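Local coordinates for protein ancestral D-type dye decolorizing peroxidase (Geotrichum candidum, PDB 7ANV) that probably uses its haem and hydrogen peroxide to oxidise dyes and related substrates, as D-type dye-decolorizing peroxidases do, at residues N262-L265 / E266-I270; D332-R336 / C337-A341; P420-P423 / N424-P428. One frame throughout, in Å; residues are numbered along the deposited sequence.

Interaction 1 of 3, residues N262-L265 / E266-I270; sequences NKFL and EENPI
E266 stands one helical turn beyond N262, and its backbone N donates to N262 O at 2.9 Å. Its side chain doubles back over that turn, bringing CG to 3.0 Å from N262 O, a van der Waals contact, since the side chain has no donor for that oxygen; OE1 instead makes a salt bridge with K384. E267 repeats the backbone step, N to K263 O at 2.9 Å, and adds a charge pair: K263 NZ meets E267 OE2 at 3.0 Å on the syn side of the carboxylate, somewhat out of its plane. The lysine runs straight from CB to CE and bends only at its last torsion (chi4 -79°), which turns NZ toward E267. At N268 side chain and backbone both bond back to the helix. Its ND2 donates to F264 O at 2.8 Å with a nearly straight N-H...O angle of 162°, in the carbonyl plane and on a lone pair. The same nitrogen lies 3.3 Å above one face of the F264 ring, offset toward the rim, with ring and amide planes 41° apart; bond and ring together fix the rotation of the amide. N268 N donates to L265 O at 3.1 Å from well above the carbonyl plane, a three-residue step in place of four, and S283 OG also bonds that oxygen. P269 then brings no N-H. The shift from four-residue bonds to a three-residue bond plus an asparagine side chain, with a proline following, is the pattern of a chain leaving the C-terminal turn of helix 258-267, which follows strand 247-256 of an antiparallel sheet.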
loop_
_atom_site.group_PDB
_atom_site.type_symbol
_atom_site.label_atom_id
_atom_site.label_comp_id
_atom_site.label_asym_id
_atom_site.label_seq_id
_atom_site.Cartn_x
_atom_site.Cartn_y
_atom_site.Cartn_z
ATOM N N ASN A 262 16.275 7.917 -10.523
ATOM C CA ASN A 262 16.671 9.293 -10.914
ATOM C C ASN A 262 17.493 9.238 -12.205
ATOM O O ASN A 262 17.313 10.113 -13.060
ATOM C CB ASN A 262 17.387 9.994 -9.760
ATOM C CG ASN A 262 16.395 10.497 -8.740
ATOM O OD1 ASN A 262 15.273 10.864 -9.113
ATOM N ND2 ASN A 262 16.812 10.546 -7.490
ATOM N N LYS A 263 18.395 8.267 -12.317
ATOM C CA LYS A 263 19.254 8.106 -13.514
ATOM C C LYS A 263 18.364 7.874 -14.731
ATOM O O LYS A 263 18.624 8.456 -15.780
ATOM C CB LYS A 263 20.200 6.928 -13.304
ATOM C CG LYS A 263 21.183 6.653 -14.420
ATOM C CD LYS A 263 22.080 5.457 -14.048
ATOM C CE LYS A 263 23.252 5.233 -14.979
ATOM N NZ LYS A 263 22.832 4.540 -16.218
ATOM N N PHE A 264 17.339 7.045 -14.592
ATOM C CA PHE A 264 16.397 6.782 -15.694
ATOM C C PHE A 264 15.708 8.087 -16.131
ATOM O O PHE A 264 15.595 8.360 -17.354
ATOM C CB PHE A 264 15.429 5.700 -15.243
ATOM C CG PHE A 264 14.494 5.314 -16.346
ATOM C CD1 PHE A 264 14.970 4.600 -17.430
ATOM C CD2 PHE A 264 13.200 5.773 -16.360
ATOM C CE1 PHE A 264 14.117 4.275 -18.469
ATOM C CE2 PHE A 264 12.342 5.410 -17.375
ATOM C CZ PHE A 264 12.812 4.681 -18.438
ATOM N N LEU A 265 15.196 8.879 -15.181
ATOM C CA LEU A 265 14.536 10.155 -15.551
ATOM C C LEU A 265 15.575 11.035 -16.263
ATOM O O LEU A 265 15.255 11.630 -17.283
ATOM C CB LEU A 265 13.986 10.852 -14.306
ATOM C CG LEU A 265 12.908 10.094 -13.530
ATOM C CD1 LEU A 265 12.379 10.981 -12.433
ATOM C CD2 LEU A 265 11.772 9.620 -14.410
ATOM N N GLU A 266 16.779 11.121 -15.711
ATOM C CA GLU A 266 17.854 12.027 -16.200
ATOM C C GLU A 266 18.196 11.650 -17.640
ATOM O O GLU A 266 18.421 12.552 -18.474
ATOM C CB GLU A 266 19.096 11.926 -15.295
ATOM C CG GLU A 266 18.886 12.544 -13.907
ATOM C CD GLU A 266 19.799 12.133 -12.736
ATOM O OE1 GLU A 266 20.614 11.158 -12.853
ATOM O OE2 GLU A 266 19.683 12.780 -11.659
ATOM N N GLU A 267 18.224 10.358 -17.951
ATOM C CA GLU A 267 18.631 9.872 -19.303
ATOM C C GLU A 267 17.472 9.964 -20.310
ATOM O O GLU A 267 17.709 9.755 -21.510
ATOM C CB GLU A 267 19.158 8.444 -19.184
ATOM C CG GLU A 267 20.503 8.396 -18.475
ATOM C CD GLU A 267 21.066 6.998 -18.240
ATOM O OE1 GLU A 267 20.302 6.011 -18.329
ATOM O OE2 GLU A 267 22.244 6.909 -17.906
ATOM N N ASN A 268 16.246 10.233 -19.868
ATOM C CA ASN A 268 15.062 10.093 -20.749
ATOM C C ASN A 268 14.172 11.324 -20.705
ATOM O O ASN A 268 12.937 11.186 -20.667
ATOM C CB ASN A 268 14.281 8.842 -20.366
ATOM C CG ASN A 268 15.044 7.598 -20.769
ATOM O OD1 ASN A 268 15.102 7.261 -21.948
ATOM N ND2 ASN A 268 15.688 6.957 -19.815
ATOM N N PRO A 269 14.718 12.550 -20.756
ATOM C CA PRO A 269 13.843 13.731 -20.700
ATOM C C PRO A 269 12.892 13.755 -21.908
ATOM O O PRO A 269 13.320 13.469 -23.055
ATOM C CB PRO A 269 14.835 14.901 -20.777
ATOM C CG PRO A 269 16.010 14.312 -21.555
ATOM C CD PRO A 269 16.133 12.902 -20.993
ATOM N N ILE A 270 11.646 14.109 -21.654
ATOM C CA ILE A 270 10.651 14.393 -22.717
ATOM C C ILE A 270 11.052 15.701 -23.406
ATOM O O ILE A 270 11.317 16.703 -22.711
ATOM C CB ILE A 270 9.226 14.432 -22.146
ATOM C CG1 ILE A 270 8.843 13.070 -21.599
ATOM C CG2 ILE A 270 8.237 14.902 -23.203
ATOM C CD1 ILE A 270 7.710 13.111 -20.611
#

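Interaction 2 of 3, residues D332-R336 / C337-A341; sequences DSQTR and CPFAA
Q334 and F339 form a local, buried side-chain-to-backbone contact inside the irregular loop between helices 309-312 and 342-346. The evidence for the polar part is one bond: F339 N donates to Q334 OE1 at 2.9 Å, with an N-H...O angle of 157° and the donor moderately tilted from the carbonyl plane. A water 2.7 Å from the same oxygen also accepts from A340 N at 2.9 Å, so two successive backbone N-H groups are tied to one glutamine oxygen, the first directly, the second probably through the water. These N-H groups belong to the two central residues of a type I beta turn, P338 to A341, closed by A341 N on P338 O at 3.2 Å; A341 is then the N-cap of helix 342-346, so Q334 holds the turn leading into it. A second type I turn, D332 to T335, carries Q334 itself. Its side chain has CG anti to the carbonyl carbon (chi1 -61°) and runs on extended, crossing the phenyl group at about a right angle. Both CG and CD lie 3.4 Å from F339 CD2, while the amide plane is inclined 36° to the ring. From the preceding residue, S333 OG approaches F339 CZ obliquely at 3.5 Å, though its hydrogen bond goes to A328 O. R289 anchors the backbone, its guanidinium nitrogens donating to the carbonyl oxygens of Q334 and T335.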
loop_
_atom_site.group_PDB
_atom_site.type_symbol
_atom_site.label_atom_id
_atom_site.label_comp_id
_atom_site.label_asym_id
_atom_site.label_seq_id
_atom_site.Cartn_x
_atom_site.Cartn_y
_atom_site.Cartn_z
ATOM N N ASP A 332 -5.329 9.287 -29.369
ATOM C CA ASP A 332 -4.367 10.118 -28.596
ATOM C C ASP A 332 -4.880 10.390 -27.169
ATOM O O ASP A 332 -4.575 11.461 -26.594
ATOM C CB ASP A 332 -4.044 11.407 -29.354
ATOM C CG ASP A 332 -3.711 11.182 -30.813
ATOM O OD1 ASP A 332 -2.808 10.349 -31.089
ATOM O OD2 ASP A 332 -4.352 11.818 -31.664
ATOM N N SER A 333 -5.536 9.425 -26.522
ATOM C CA SER A 333 -6.148 9.675 -25.197
ATOM C C SER A 333 -5.132 9.687 -24.037
ATOM O O SER A 333 -5.590 9.850 -22.904
ATOM C CB SER A 333 -7.246 8.709 -24.887
ATOM O OG SER A 333 -6.744 7.399 -24.959
ATOM N N GLN A 334 -3.827 9.545 -24.285
ATOM C CA GLN A 334 -2.793 9.601 -23.207
ATOM C C GLN A 334 -2.177 11.005 -23.154
ATOM O O GLN A 334 -1.139 11.179 -22.492
ATOM C CB GLN A 334 -1.739 8.525 -23.449
ATOM C CG GLN A 334 -2.321 7.125 -23.434
ATOM C CD GLN A 334 -1.235 6.082 -23.446
ATOM O OE1 GLN A 334 -0.648 5.764 -22.414
ATOM N NE2 GLN A 334 -0.920 5.563 -24.629
ATOM N N THR A 335 -2.839 12.020 -23.717
ATOM C CA THR A 335 -2.286 13.393 -23.735
ATOM C C THR A 335 -1.985 13.863 -22.308
ATOM O O THR A 335 -0.902 14.452 -22.068
ATOM C CB THR A 335 -3.255 14.352 -24.423
ATOM O OG1 THR A 335 -3.356 13.936 -25.790
ATOM C CG2 THR A 335 -2.841 15.803 -24.300
ATOM N N ARG A 336 -2.904 13.641 -21.362
ATOM C CA ARG A 336 -2.771 14.229 -20.002
ATOM C C ARG A 336 -2.147 13.231 -19.036
ATOM O O ARG A 336 -1.377 13.653 -18.179
ATOM C CB ARG A 336 -4.128 14.702 -19.482
ATOM C CG ARG A 336 -4.830 15.631 -20.459
ATOM C CD ARG A 336 -6.212 16.041 -19.978
ATOM N NE ARG A 336 -6.107 16.957 -18.862
ATOM C CZ ARG A 336 -5.995 18.283 -18.993
ATOM N NH1 ARG A 336 -5.845 18.866 -20.172
ATOM N NH2 ARG A 336 -5.959 19.040 -17.918
ATOM N N CYS A 337 -2.474 11.946 -19.153
ATOM C CA CYS A 337 -1.921 10.905 -18.259
ATOM C C CYS A 337 -1.765 9.621 -19.043
ATOM O O CYS A 337 -2.730 9.100 -19.608
ATOM C CB CYS A 337 -2.870 10.671 -17.101
ATOM S SG CYS A 337 -2.229 9.554 -15.842
ATOM N N PRO A 338 -0.557 9.042 -19.068
ATOM C CA PRO A 338 -0.392 7.737 -19.706
ATOM C C PRO A 338 -1.310 6.705 -19.036
ATOM O O PRO A 338 -1.524 6.757 -17.829
ATOM C CB PRO A 338 1.081 7.415 -19.495
ATOM C CG PRO A 338 1.702 8.779 -19.301
ATOM C CD PRO A 338 0.696 9.589 -18.526
ATOM N N PHE A 339 -1.809 5.735 -19.793
ATOM C CA PHE A 339 -2.587 4.612 -19.209
ATOM C C PHE A 339 -1.791 3.923 -18.102
ATOM O O PHE A 339 -2.346 3.544 -17.044
ATOM C CB PHE A 339 -2.952 3.562 -20.253
ATOM C CG PHE A 339 -4.067 3.960 -21.179
ATOM C CD1 PHE A 339 -5.351 4.170 -20.679
ATOM C CD2 PHE A 339 -3.836 4.170 -22.525
ATOM C CE1 PHE A 339 -6.386 4.505 -21.531
ATOM C CE2 PHE A 339 -4.880 4.527 -23.368
ATOM C CZ PHE A 339 -6.131 4.720 -22.860
ATOM N N ALA A 340 -0.491 3.727 -18.322
ATOM C CA ALA A 340 0.331 2.893 -17.437
ATOM C C ALA A 340 0.883 3.725 -16.266
ATOM O O ALA A 340 1.653 3.149 -15.477
ATOM C CB ALA A 340 1.406 2.193 -18.233
ATOM N N ALA A 341 0.561 5.022 -16.156
ATOM C CA ALA A 341 0.997 5.792 -14.965
ATOM C C ALA A 341 0.482 5.044 -13.732
ATOM O O ALA A 341 -0.664 4.548 -13.759
ATOM C CB ALA A 341 0.501 7.232 -15.017
HETATM O O HOH W 1 0.574 3.776 -21.038
#

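Interaction 3 of 3, residues P420-P423 / N424-P428; sequences PSKP and NPVTP. With SO4 (sulfate ion), chain E.
K422 NZ reaches over the chain to V426 O and donates to it at 2.7 Å, with a C=O...N angle of 161° that puts the nitrogen nearly along the C=O axis. The ammonium group has further partners: it donates to a water at 3.0 Å and, weakly, to P423 O. That water also gives its protons to K422 O at 2.8 Å and to N424 OD1 at 2.8 Å, so the carbonyl and the asparagine oxygen are satisfied through one molecule. P423 O takes its main bond from V426 N at 3.0 Å, the closure of the type I beta turn from P423 to V426, with the donor above the carbonyl plane. The other end of the N424 amide is engaged too: ND2 donates to O2 of a sulfate ion, probably from the crystallisation liquor, at 3.0 Å and an N-H...O angle of 159°. The first torsion of K422 (chi1 78°) sets CG between the backbone N and carbonyl carbon, and the chain then runs across P428, CD to CD 3.6 Å, before bending at chi4. Substituting an alanine for K422 would probably deprive V426 O of its close donor and the bridging water of its charged mate, leaving the loop freer to shift. P423 and V426 lie side by side, CD to CG2 4.1 Å. The whole turn belongs to the long loop between helix 405-413 and strand 445-446, and its far end is pinned just past that strand by backbone bonding of P428 with S447 and by T427 O on S447 OG.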
loop_
_atom_site.group_PDB
_atom_site.type_symbol
_atom_site.label_atom_id
_atom_site.label_comp_id
_atom_site.label_asym_id
_atom_site.label_seq_id
_atom_site.Cartn_x
_atom_site.Cartn_y
_atom_site.Cartn_z
ATOM N N PRO A 420 -9.131 -2.340 -21.307
ATOM C CA PRO A 420 -9.770 -2.632 -22.595
ATOM C C PRO A 420 -10.511 -1.426 -23.191
ATOM O O PRO A 420 -10.909 -1.519 -24.341
ATOM C CB PRO A 420 -10.755 -3.758 -22.295
ATOM C CG PRO A 420 -10.849 -3.839 -20.781
ATOM C CD PRO A 420 -9.646 -3.146 -20.191
ATOM N N SER A 421 -10.762 -0.371 -22.400
ATOM C CA SER A 421 -11.445 0.849 -22.892
ATOM C C SER A 421 -10.500 1.634 -23.817
ATOM O O SER A 421 -10.956 2.528 -24.552
ATOM C CB SER A 421 -11.894 1.674 -21.733
ATOM O OG SER A 421 -10.808 1.838 -20.856
ATOM N N LYS A 422 -9.206 1.312 -23.807
ATOM C CA LYS A 422 -8.223 1.978 -24.712
ATOM C C LYS A 422 -8.547 1.664 -26.169
ATOM O O LYS A 422 -9.234 0.700 -26.499
ATOM C CB LYS A 422 -6.820 1.482 -24.340
ATOM C CG LYS A 422 -6.548 0.090 -24.908
ATOM C CD LYS A 422 -5.228 -0.562 -24.574
ATOM C CE LYS A 422 -5.186 -2.000 -25.028
ATOM N NZ LYS A 422 -5.364 -2.136 -26.500
ATOM N N PRO A 423 -8.013 2.457 -27.132
ATOM C CA PRO A 423 -8.095 2.119 -28.535
ATOM C C PRO A 423 -7.341 0.819 -28.786
ATOM O O PRO A 423 -6.260 0.608 -28.242
ATOM C CB PRO A 423 -7.450 3.308 -29.276
ATOM C CG PRO A 423 -7.539 4.434 -28.266
ATOM C CD PRO A 423 -7.357 3.763 -26.929
ATOM N N ASN A 424 -7.903 -0.006 -29.659
ATOM C CA ASN A 424 -7.284 -1.330 -29.952
ATOM C C ASN A 424 -5.802 -1.225 -30.316
ATOM O O ASN A 424 -5.049 -2.115 -29.892
ATOM C CB ASN A 424 -8.050 -2.128 -30.992
ATOM C CG ASN A 424 -9.386 -2.595 -30.473
ATOM O OD1 ASN A 424 -9.568 -2.737 -29.276
ATOM N ND2 ASN A 424 -10.300 -2.855 -31.384
ATOM N N PRO A 425 -5.322 -0.270 -31.157
ATOM C CA PRO A 425 -3.890 -0.216 -31.499
ATOM C C PRO A 425 -2.934 0.124 -30.355
ATOM O O PRO A 425 -1.709 -0.023 -30.550
ATOM C CB PRO A 425 -3.799 0.879 -32.585
ATOM C CG PRO A 425 -5.195 0.922 -33.153
ATOM C CD PRO A 425 -6.098 0.701 -31.936
ATOM N N VAL A 426 -3.456 0.570 -29.202
ATOM C CA VAL A 426 -2.579 1.048 -28.104
ATOM C C VAL A 426 -2.131 -0.130 -27.241
ATOM O O VAL A 426 -2.974 -0.942 -26.871
ATOM C CB VAL A 426 -3.266 2.166 -27.310
ATOM C CG1 VAL A 426 -2.503 2.518 -26.032
ATOM C CG2 VAL A 426 -3.436 3.381 -28.212
ATOM N N THR A 427 -0.838 -0.236 -26.941
ATOM C CA THR A 427 -0.311 -1.150 -25.885
ATOM C C THR A 427 0.318 -0.329 -24.764
ATOM O O THR A 427 1.472 0.076 -24.879
ATOM C CB THR A 427 0.704 -2.157 -26.433
ATOM O OG1 THR A 427 0.045 -2.832 -27.495
ATOM C CG2 THR A 427 1.183 -3.136 -25.384
ATOM N N PRO A 428 -0.432 -0.059 -23.677
ATOM C CA PRO A 428 0.035 0.776 -22.562
ATOM C C PRO A 428 1.362 0.352 -21.932
ATOM O O PRO A 428 2.203 1.207 -21.660
ATOM C CB PRO A 428 -1.091 0.616 -21.543
ATOM C CG PRO A 428 -2.313 0.440 -22.395
ATOM C CD PRO A 428 -1.827 -0.499 -23.482
HETATM S S SO4 E . -9.151 -0.810 -34.623
HETATM O O1 SO4 E . -9.661 -0.284 -35.875
HETATM O O2 SO4 E . -10.029 -1.847 -34.144
HETATM O O3 SO4 E . -9.122 0.269 -33.645
HETATM O O4 SO4 E . -7.837 -1.319 -34.895
HETATM O O HOH W 2 -8.364 -1.959 -26.873
#

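How the interactions relate
The three contacts come in series along the chain: 262-270, then 332-341, then 420-428. Interactions 2 and 3 are neighbours, with centres 11 Å apart, and touch: F339 CZ meets K422 CB at 3.6 Å and Q334 NE2 meets V426 CG1 at 3.7 Å. Two loops distant in sequence are thereby packed into one loop region, interaction 2 touching M446 of strand 445-446 and interaction 3 bonded to S447 just after it. Interaction 1 stands apart, on helix 258-267, its centre 19 Å from that of interaction 2 and 26 Å from that of interaction 3. R289, on helix 279-291 that packs against interaction 1, also bonds the backbone of interaction 2, so one helix joins the two regions.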